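Local coordinates for In2-1 family protein, glutathione transferase lambda3 (PDB 4PQI) that probably catalyses glutathione-dependent thiol-transferase reactions as a monomeric plant Lambda-class glutathione transferase, binding glutathione through its thioredoxin-like domain, at residues E24-F29 with P71-E76; E125-Y130 with I180-F185. All blocks are in the same frame, centred on the assembly; numbering follows the deposited sequence.

Contact 1. Residues E24-F29 with P71-E76; sequences EQPPLF and PAWYPE
At the outer edge of the thioredoxin-like N-terminal domain, the extended segment that leads into strand 33-37 lies across the indole of W73, near the start of helix 73-78. Q25 does most of the covering. Its CB sits over the five-membered ring as a CH-pi contact, 3.5 Å from the centroid and 4° off the ring normal, while CG follows over the CD2-CE3 side of the six-membered ring, 3.5 Å from CD2 of W73. With CG anti to the backbone N (chi1 -178°) and the chain extended beyond it, the Q25 side chain runs on past the rim of the indole, toward CB of W73, with its amide plane 7° from the ring plane. OE1 of Q25 ends 3.7 Å from CB of W73, a van der Waals approach without a hydrogen bond.

P71 CB lies 3.2 Å above the plane on the opposite face, offset toward the rim, and the indole is thus sandwiched between a residue of its own segment and the incoming loop. In the glutathione transferase fold this loop precedes the first strand of the four-stranded mixed sheet, and W73 also touches Y36 on that strand. Farther along the indole, P26 crosses the W73 side chain at about a right angle, its CD 3.6 Å from CH2 of W73, and the backbone O of E24 approaches CZ2 of W73 at 3.7 Å. No hydrogen bond joins the two segments directly, but NE1 of W73 donates to the carbonyl of A23, just ahead of the loop segment, which would hinder rotation of the indole.

Contact 2. Residues E125-Y130 with I180-F185; sequences EELFSY and IAYIPF
Y182 points its phenol from helix 180-185 into the backbone of helix 125-130, where its hydroxyl donates a 2.7 Å hydrogen bond to the carbonyl O of L127. The hydroxyl approaches that oxygen at a C=O...O angle of 142°, tilted 22° from the carbonyl plane. Y130 crosses Y182 at about a right angle and presents its ring edge, CD1 lying 3.3 Å from OH of Y182. L127 packs more loosely, its CB 4.3 Å from CE2 of Y182. Both helices belong to the all-helical C-terminal domain of the glutathione transferase fold, and their segments run in the same general direction, 33° apart with axes 10.6 Å from each other. Around them, the F170 ring meets that of Y182, and L157 also touches this side chain. A phenylalanine in place of Y182 would probably leave the buried L127 carbonyl without its inter-helix donor. On the other flank F128 starts out away from the partner helix, yet its ring reaches back, CG anti to the carbonyl carbon (chi1 -74°), and brings CE1 edge-on to within 4.2 Å of CB of A181.

The two contacts share no secondary-structure element and do not touch; their centres are 30 Å apart and their nearest atoms about 15 Å. Contact 1 is a surface contact of the N-terminal domain, fastening an irregular loop to a short helix, whereas contact 2 is buried between two long helices of the C-terminal domain. Their chemistry follows: an indole covered by aliphatic carbons, an amide running nearly parallel past its rim, with no direct hydrogen bond, against a single side-chain-to-backbone hydrogen bond set among apolar and aromatic groups. Glutathione lies nearer contact 2, about 9 Å from the side chain of A181 and about 13 Å from that of W73, and neither side chain lines its pocket.

Contact 1. Residues E24-F29 with P71-E76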
loop_
_atom_site.group_PDB
_atom_site.type_symbol
_atom_site.label_atom_id
_atom_site.label_comp_id
_atom_site.label_asym_id
_atom_site.label_seq_id
_atom_site.Cartn_x
_atom_site.Cartn_y
_atom_site.Cartn_z
ATOM N N GLU A 24 5.040 -22.838 -12.989
ATOM C CA GLU A 24 3.915 -23.698 -12.672
ATOM C C GLU A 24 2.896 -22.906 -11.884
ATOM O O GLU A 24 3.232 -21.974 -11.143
ATOM C CB GLU A 24 4.352 -24.900 -11.840
ATOM C CG GLU A 24 5.329 -25.806 -12.545
ATOM C CD GLU A 24 4.618 -26.842 -13.374
ATOM O OE1 GLU A 24 4.474 -26.629 -14.598
ATOM O OE2 GLU A 24 4.188 -27.863 -12.793
ATOM N N GLN A 25 1.644 -23.297 -12.024
ATOM C CA GLN A 25 0.587 -22.635 -11.295
ATOM C C GLN A 25 0.414 -23.289 -9.915
ATOM O O GLN A 25 0.340 -24.517 -9.833
ATOM C CB GLN A 25 -0.712 -22.726 -12.094
ATOM C CG GLN A 25 -1.864 -21.991 -11.393
ATOM C CD GLN A 25 -3.208 -22.180 -12.078
ATOM O OE1 GLN A 25 -3.298 -22.806 -13.130
ATOM N NE2 GLN A 25 -4.268 -21.642 -11.466
ATOM N N PRO A 26 0.370 -22.478 -8.832
ATOM C CA PRO A 26 0.047 -23.004 -7.490
ATOM C C PRO A 26 -1.342 -23.625 -7.504
ATOM O O PRO A 26 -2.176 -23.171 -8.286
ATOM C CB PRO A 26 0.008 -21.753 -6.609
ATOM C CG PRO A 26 0.718 -20.687 -7.387
ATOM C CD PRO A 26 0.483 -21.007 -8.833
ATOM N N PRO A 27 -1.576 -24.658 -6.686
ATOM C CA PRO A 27 -2.875 -25.336 -6.638
ATOM C C PRO A 27 -3.981 -24.314 -6.365
ATOM O O PRO A 27 -3.840 -23.506 -5.453
ATOM C CB PRO A 27 -2.714 -26.295 -5.460
ATOM C CG PRO A 27 -1.260 -26.573 -5.411
ATOM C CD PRO A 27 -0.588 -25.294 -5.801
ATOM N N LEU A 28 -5.035 -24.329 -7.176
ATOM C CA LEU A 28 -6.101 -23.338 -7.081
ATOM C C LEU A 28 -7.268 -23.912 -6.275
ATOM O O LEU A 28 -7.754 -24.990 -6.579
ATOM C CB LEU A 28 -6.563 -22.931 -8.486
ATOM C CG LEU A 28 -7.754 -21.976 -8.535
ATOM C CD1 LEU A 28 -7.369 -20.655 -7.878
ATOM C CD2 LEU A 28 -8.228 -21.733 -9.980
ATOM N N PHE A 29 -7.693 -23.193 -5.238
ATOM C CA PHE A 29 -8.789 -23.636 -4.366
ATOM C C PHE A 29 -8.519 -24.998 -3.733
ATOM O O PHE A 29 -9.398 -25.861 -3.701
ATOM C CB PHE A 29 -10.120 -23.649 -5.133
ATOM C CG PHE A 29 -10.537 -22.294 -5.639
ATOM C CD1 PHE A 29 -11.053 -22.145 -6.920
ATOM C CD2 PHE A 29 -10.413 -21.169 -4.835
ATOM C CE1 PHE A 29 -11.432 -20.890 -7.396
ATOM C CE2 PHE A 29 -10.799 -19.910 -5.303
ATOM C CZ PHE A 29 -11.312 -19.777 -6.586
ATOM N N PRO A 71 2.654 -15.330 -16.040
ATOM C CA PRO A 71 2.070 -16.580 -16.537
ATOM C C PRO A 71 0.655 -16.330 -17.042
ATOM O O PRO A 71 -0.133 -15.629 -16.384
ATOM C CB PRO A 71 2.026 -17.477 -15.300
ATOM C CG PRO A 71 2.879 -16.812 -14.273
ATOM C CD PRO A 71 2.888 -15.354 -14.589
ATOM N N ALA A 72 0.372 -16.860 -18.226
ATOM C CA ALA A 72 -0.933 -16.774 -18.849
ATOM C C ALA A 72 -2.031 -17.378 -17.965
ATOM O O ALA A 72 -3.192 -16.972 -18.064
ATOM C CB ALA A 72 -0.909 -17.479 -20.228
ATOM N N TRP A 73 -1.681 -18.344 -17.111
ATOM C CA TRP A 73 -2.701 -18.958 -16.246
ATOM C C TRP A 73 -3.340 -17.980 -15.256
ATOM O O TRP A 73 -4.401 -18.247 -14.680
ATOM C CB TRP A 73 -2.176 -20.206 -15.508
ATOM C CG TRP A 73 -0.896 -20.077 -14.706
ATOM C CD1 TRP A 73 0.320 -20.652 -15.015
ATOM C CD2 TRP A 73 -0.694 -19.382 -13.453
ATOM N NE1 TRP A 73 1.251 -20.333 -14.057
ATOM C CE2 TRP A 73 0.660 -19.558 -13.089
ATOM C CE3 TRP A 73 -1.520 -18.616 -12.619
ATOM C CZ2 TRP A 73 1.201 -19.015 -11.929
ATOM C CZ3 TRP A 73 -0.972 -18.061 -11.457
ATOM C CH2 TRP A 73 0.374 -18.270 -11.126
ATOM N N TYR A 74 -2.702 -16.840 -15.048
ATOM C CA TYR A 74 -3.259 -15.881 -14.099
ATOM C C TYR A 74 -4.569 -15.217 -14.618
ATOM O O TYR A 74 -5.619 -15.334 -13.973
ATOM C CB TYR A 74 -2.183 -14.893 -13.606
ATOM C CG TYR A 74 -2.701 -13.924 -12.574
ATOM C CD1 TYR A 74 -3.033 -14.360 -11.296
ATOM C CD2 TYR A 74 -2.854 -12.577 -12.875
ATOM C CE1 TYR A 74 -3.530 -13.488 -10.342
ATOM C CE2 TYR A 74 -3.344 -11.678 -11.920
ATOM C CZ TYR A 74 -3.679 -12.146 -10.659
ATOM O OH TYR A 74 -4.161 -11.294 -9.712
ATOM N N PRO A 75 -4.533 -14.556 -15.795
ATOM C CA PRO A 75 -5.822 -14.066 -16.295
ATOM C C PRO A 75 -6.744 -15.191 -16.742
ATOM O O PRO A 75 -7.958 -15.054 -16.583
ATOM C CB PRO A 75 -5.433 -13.200 -17.505
ATOM C CG PRO A 75 -4.116 -13.689 -17.906
ATOM C CD PRO A 75 -3.416 -14.115 -16.654
ATOM N N GLU A 76 -6.188 -16.282 -17.271
ATOM C CA GLU A 76 -7.016 -17.357 -17.802
ATOM C C GLU A 76 -7.674 -18.204 -16.714
ATOM O O GLU A 76 -8.809 -18.601 -16.855
ATOM C CB GLU A 76 -6.215 -18.249 -18.759
ATOM C CG GLU A 76 -5.799 -17.557 -20.055
ATOM C CD GLU A 76 -4.973 -18.462 -20.985
ATOM O OE1 GLU A 76 -4.957 -19.699 -20.769
ATOM O OE2 GLU A 76 -4.340 -17.932 -21.927
#

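Contact 2. Residues E125-Y130 with I180-F185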
loop_
_atom_site.group_PDB
_atom_site.type_symbol
_atom_site.label_atom_id
_atom_site.label_comp_id
_atom_site.label_asym_id
_atom_site.label_seq_id
_atom_site.Cartn_x
_atom_site.Cartn_y
_atom_site.Cartn_z
ATOM N N GLU A 125 -13.340 6.906 6.301
ATOM C CA GLU A 125 -14.083 6.702 5.069
ATOM C C GLU A 125 -13.853 7.856 4.105
ATOM O O GLU A 125 -13.763 7.650 2.888
ATOM C CB GLU A 125 -15.570 6.485 5.353
ATOM C CG GLU A 125 -15.855 5.137 6.013
ATOM C CD GLU A 125 -15.359 3.948 5.183
ATOM O OE1 GLU A 125 -15.624 3.911 3.961
ATOM O OE2 GLU A 125 -14.701 3.045 5.750
ATOM N N GLU A 126 -13.730 9.064 4.649
ATOM C CA GLU A 126 -13.464 10.227 3.819
ATOM C C GLU A 126 -12.095 10.072 3.163
ATOM O O GLU A 126 -11.939 10.317 1.974
ATOM C CB GLU A 126 -13.480 11.502 4.650
ATOM C CG GLU A 126 -14.809 11.808 5.274
ATOM C CD GLU A 126 -15.127 13.275 5.214
ATOM O OE1 GLU A 126 -14.716 14.006 6.142
ATOM O OE2 GLU A 126 -15.774 13.696 4.229
ATOM N N LEU A 127 -11.108 9.665 3.954
ATOM C CA LEU A 127 -9.761 9.469 3.430
ATOM C C LEU A 127 -9.638 8.320 2.409
ATOM O O LEU A 127 -8.937 8.463 1.411
ATOM C CB LEU A 127 -8.753 9.343 4.569
ATOM C CG LEU A 127 -8.390 10.696 5.188
ATOM C CD1 LEU A 127 -7.578 10.516 6.428
ATOM C CD2 LEU A 127 -7.634 11.584 4.188
ATOM N N PHE A 128 -10.321 7.201 2.648
ATOM C CA PHE A 128 -10.416 6.129 1.644
ATOM C C PHE A 128 -10.970 6.656 0.308
ATOM O O PHE A 128 -10.442 6.364 -0.769
ATOM C CB PHE A 128 -11.294 4.976 2.164
ATOM C CG PHE A 128 -10.621 4.125 3.207
ATOM C CD1 PHE A 128 -9.291 3.733 3.053
ATOM C CD2 PHE A 128 -11.305 3.718 4.337
ATOM C CE1 PHE A 128 -8.657 2.943 4.009
ATOM C CE2 PHE A 128 -10.674 2.930 5.302
ATOM C CZ PHE A 128 -9.346 2.545 5.129
ATOM N N SER A 129 -12.036 7.440 0.393
ATOM C CA SER A 129 -12.656 8.014 -0.792
ATOM C C SER A 129 -11.686 8.916 -1.556
ATOM O O SER A 129 -11.721 8.968 -2.783
ATOM C CB SER A 129 -13.906 8.799 -0.404
ATOM O OG SER A 129 -14.938 7.917 0.009
ATOM N N TYR A 130 -10.817 9.608 -0.828
ATOM C CA TYR A 130 -9.883 10.536 -1.455
ATOM C C TYR A 130 -8.658 9.848 -2.095
ATOM O O TYR A 130 -7.911 10.484 -2.826
ATOM C CB TYR A 130 -9.460 11.621 -0.451
ATOM C CG TYR A 130 -8.486 12.645 -0.989
ATOM C CD1 TYR A 130 -7.154 12.638 -0.581
ATOM C CD2 TYR A 130 -8.885 13.608 -1.909
ATOM C CE1 TYR A 130 -6.247 13.560 -1.062
ATOM C CE2 TYR A 130 -7.975 14.551 -2.397
ATOM C CZ TYR A 130 -6.658 14.508 -1.970
ATOM O OH TYR A 130 -5.732 15.408 -2.439
ATOM N N ILE A 180 -1.862 2.861 5.847
ATOM C CA ILE A 180 -1.449 1.793 4.936
ATOM C C ILE A 180 -1.858 2.077 3.490
ATOM O O ILE A 180 -1.102 1.800 2.556
ATOM C CB ILE A 180 -2.021 0.430 5.416
ATOM C CG1 ILE A 180 -1.426 0.097 6.782
ATOM C CG2 ILE A 180 -1.804 -0.680 4.359
ATOM C CD1 ILE A 180 -2.003 -1.110 7.488
ATOM N N ALA A 181 -3.055 2.627 3.306
ATOM C CA ALA A 181 -3.556 2.952 1.971
ATOM C C ALA A 181 -2.668 3.979 1.259
ATOM O O ALA A 181 -2.406 3.859 0.051
ATOM C CB ALA A 181 -5.012 3.462 2.051
ATOM N N TYR A 182 -2.187 4.971 2.011
ATOM C CA TYR A 182 -1.417 6.072 1.430
ATOM C C TYR A 182 0.094 5.869 1.298
ATOM O O TYR A 182 0.714 6.332 0.323
ATOM C CB TYR A 182 -1.697 7.370 2.197
ATOM C CG TYR A 182 -3.013 7.970 1.789
ATOM C CD1 TYR A 182 -3.106 8.747 0.651
ATOM C CD2 TYR A 182 -4.173 7.723 2.516
ATOM C CE1 TYR A 182 -4.305 9.282 0.257
ATOM C CE2 TYR A 182 -5.385 8.255 2.125
ATOM C CZ TYR A 182 -5.438 9.034 0.991
ATOM O OH TYR A 182 -6.625 9.577 0.571
ATOM N N ILE A 183 0.689 5.213 2.283
ATOM C CA ILE A 183 2.148 5.136 2.345
ATOM C C ILE A 183 2.854 4.574 1.095
ATOM O O ILE A 183 3.910 5.080 0.734
ATOM C CB ILE A 183 2.682 4.478 3.678
ATOM C CG1 ILE A 183 4.180 4.738 3.859
ATOM C CG2 ILE A 183 2.457 2.970 3.701
ATOM C CD1 ILE A 183 4.572 6.194 3.978
ATOM N N PRO A 184 2.281 3.551 0.413
ATOM C CA PRO A 184 3.052 3.083 -0.751
ATOM C C PRO A 184 3.202 4.150 -1.833
ATOM O O PRO A 184 4.207 4.184 -2.563
ATOM C CB PRO A 184 2.203 1.924 -1.296
ATOM C CG PRO A 184 1.386 1.470 -0.127
ATOM C CD PRO A 184 1.067 2.738 0.611
ATOM N N PHE A 185 2.215 5.029 -1.928
ATOM C CA PHE A 185 2.224 6.043 -2.976
ATOM C C PHE A 185 3.057 7.249 -2.546
ATOM O O PHE A 185 3.856 7.784 -3.334
ATOM C CB PHE A 185 0.787 6.394 -3.391
ATOM C CG PHE A 185 0.078 5.249 -4.066
ATOM C CD1 PHE A 185 0.252 5.014 -5.429
ATOM C CD2 PHE A 185 -0.708 4.366 -3.330
ATOM C CE1 PHE A 185 -0.373 3.926 -6.052
ATOM C CE2 PHE A 185 -1.332 3.282 -3.944
ATOM C CZ PHE A 185 -1.169 3.065 -5.305
#